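Local coordinates for UPF0201 protein MJ1564 (Methanocaldococcus jannaschii DSM 2661, PDB 2PZZ) that is of unknown function, resembling RNA-binding proteins in structure although it is thought unlikely to bind RNA itself, at residues K18-I23 / G42-K47. Sequence-based numbering, arbitrary orientation.
Sequences KVKKAI and GEWEGK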
loop_
_atom_site.group_PDB
_atom_site.type_symbol
_atom_site.label_atom_id
_atom_site.label_comp_id
_atom_site.label_asym_id
_atom_site.label_seq_id
_atom_site.Cartn_x
_atom_site.Cartn_y
_atom_site.Cartn_z
ATOM N N LYS A 18 4.239 -11.446 -3.410
ATOM C CA LYS A 18 4.885 -10.269 -3.966
ATOM C C LYS A 18 5.428 -9.419 -2.827
ATOM O O LYS A 18 6.448 -8.743 -2.986
ATOM C CB LYS A 18 3.906 -9.433 -4.778
ATOM C CG LYS A 18 3.404 -10.103 -6.035
ATOM C CD LYS A 18 2.578 -9.112 -6.835
ATOM C CE LYS A 18 2.297 -9.643 -8.236
ATOM N NZ LYS A 18 1.497 -8.663 -9.034
ATOM N N VAL A 19 4.739 -9.423 -1.681
ATOM C CA VAL A 19 5.221 -8.632 -0.553
ATOM C C VAL A 19 6.456 -9.336 -0.031
ATOM O O VAL A 19 7.441 -8.700 0.293
ATOM C CB VAL A 19 4.191 -8.528 0.628
ATOM C CG1 VAL A 19 4.852 -7.798 1.824
ATOM C CG2 VAL A 19 2.962 -7.764 0.176
ATOM N N LYS A 20 6.395 -10.657 0.041
ATOM C CA LYS A 20 7.528 -11.443 0.530
ATOM C C LYS A 20 8.763 -11.239 -0.339
ATOM O O LYS A 20 9.892 -11.197 0.166
ATOM C CB LYS A 20 7.177 -12.932 0.558
ATOM C CG LYS A 20 8.282 -13.792 1.148
ATOM C CD LYS A 20 8.053 -15.255 0.834
ATOM C CE LYS A 20 9.191 -16.120 1.365
ATOM N NZ LYS A 20 8.954 -17.556 1.065
ATOM N N LYS A 21 8.564 -11.114 -1.647
ATOM C CA LYS A 21 9.717 -10.907 -2.528
ATOM C C LYS A 21 10.256 -9.506 -2.359
ATOM O O LYS A 21 11.453 -9.272 -2.545
ATOM C CB LYS A 21 9.350 -11.154 -4.003
ATOM C CG LYS A 21 9.158 -12.638 -4.323
ATOM C CD LYS A 21 8.726 -12.855 -5.760
ATOM C CE LYS A 21 8.336 -14.302 -5.992
ATOM N NZ LYS A 21 7.807 -14.502 -7.363
ATOM N N ALA A 22 9.384 -8.564 -2.012
ATOM C CA ALA A 22 9.852 -7.202 -1.826
ATOM C C ALA A 22 10.780 -7.201 -0.618
ATOM O O ALA A 22 11.790 -6.508 -0.592
ATOM C CB ALA A 22 8.686 -6.250 -1.608
ATOM N N ILE A 23 10.445 -7.984 0.389
ATOM C CA ILE A 23 11.307 -8.040 1.567
ATOM C C ILE A 23 12.651 -8.676 1.200
ATOM O O ILE A 23 13.706 -8.106 1.455
ATOM C CB ILE A 23 10.663 -8.870 2.693
ATOM C CG1 ILE A 23 9.402 -8.149 3.198
ATOM C CG2 ILE A 23 11.696 -9.119 3.809
ATOM C CD1 ILE A 23 8.633 -8.921 4.263
ATOM N N GLY A 42 -3.174 -9.827 6.356
ATOM C CA GLY A 42 -2.170 -10.763 6.823
ATOM C C GLY A 42 -0.909 -10.001 7.137
ATOM O O GLY A 42 -0.894 -8.780 7.033
ATOM N N GLU A 43 0.152 -10.710 7.511
ATOM C CA GLU A 43 1.410 -10.059 7.834
ATOM C C GLU A 43 2.605 -11.008 7.795
ATOM O O GLU A 43 2.505 -12.164 8.225
ATOM C CB GLU A 43 1.309 -9.433 9.225
ATOM C CG GLU A 43 2.602 -8.861 9.768
ATOM C CD GLU A 43 2.457 -8.334 11.196
ATOM O OE1 GLU A 43 2.080 -9.121 12.094
ATOM O OE2 GLU A 43 2.724 -7.136 11.424
ATOM N N TRP A 44 3.728 -10.519 7.271
ATOM C CA TRP A 44 4.954 -11.303 7.230
ATOM C C TRP A 44 5.828 -10.794 8.368
ATOM O O TRP A 44 5.930 -9.595 8.565
ATOM C CB TRP A 44 5.753 -11.085 5.923
ATOM C CG TRP A 44 5.247 -11.805 4.719
ATOM C CD1 TRP A 44 4.490 -11.283 3.707
ATOM C CD2 TRP A 44 5.460 -13.186 4.395
ATOM N NE1 TRP A 44 4.218 -12.254 2.772
ATOM C CE2 TRP A 44 4.803 -13.430 3.167
ATOM C CE3 TRP A 44 6.143 -14.240 5.022
ATOM C CZ2 TRP A 44 4.810 -14.696 2.547
ATOM C CZ3 TRP A 44 6.151 -15.501 4.407
ATOM C CH2 TRP A 44 5.486 -15.714 3.176
ATOM N N GLU A 45 6.450 -11.701 9.108
ATOM C CA GLU A 45 7.379 -11.322 10.168
ATOM C C GLU A 45 8.619 -12.185 9.985
ATOM O O GLU A 45 8.518 -13.345 9.593
ATOM C CB GLU A 45 6.797 -11.595 11.545
ATOM C CG GLU A 45 5.763 -10.597 11.977
ATOM C CD GLU A 45 5.083 -11.026 13.248
ATOM O OE1 GLU A 45 4.275 -11.977 13.190
ATOM O OE2 GLU A 45 5.366 -10.422 14.299
ATOM N N GLY A 46 9.788 -11.627 10.265
ATOM C CA GLY A 46 11.003 -12.406 10.111
ATOM C C GLY A 46 12.241 -11.688 10.578
ATOM O O GLY A 46 12.185 -10.528 10.990
ATOM N N LYS A 47 13.376 -12.373 10.499
ATOM C CA LYS A 47 14.621 -11.783 10.946
ATOM C C LYS A 47 15.809 -12.207 10.105
ATOM O O LYS A 47 15.771 -13.222 9.412
ATOM C CB LYS A 47 14.884 -12.186 12.399
ATOM C CG LYS A 47 13.697 -11.982 13.340
ATOM C CD LYS A 47 14.121 -12.123 14.804
ATOM C CE LYS A 47 14.346 -13.575 15.211
ATOM N NZ LYS A 47 13.057 -14.273 15.498
#
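Lys-20 lays the aliphatic part of its side chain over one face of the Trp-44 indole, a CH-pi contact in which CG sits 3.9 Å from the centroid of the six-membered ring, only 13° off the ring normal. With CG anti to the backbone N (chi1 -176°) and the chain extended beyond it, the methylenes run out across the benzene part: CB lies 3.6 Å from Trp-44 CE2, and CD 3.5 Å from Trp-44 CH2. Lysine suits this partly exposed border, since its methylenes cover the six-membered part of one indole face while the ammonium group continues past the ring.

Two branched aliphatic residues, both buried and suited to the sheet-facing side of the helix, make the remaining, purely apolar contacts. Val-19 CG1 meets Trp-44 CD1 at 4.0 Å, on the pyrrole side, and one turn further along the helix Ile-23 extends CD1 to Trp-44 CB, also at 4.0 Å. Tryptophan is large enough to span from strand to helix, and its one polar side-chain atom, NE1, is hydrogen-bonded to the carbonyl O of Lys-16, which helps to fix how the buried ring is turned.

Between these segments, whose axes come within 9.6 Å at 27°, Trp-44 is the one strand residue touched. Strand 42-48 lies between strands 31-36 and 3-10, whose Leu-32, Phe-34 and Val-10 also pack against Trp-44, while helix 86-90 and Thr-13 of the second subunit touch Val-19.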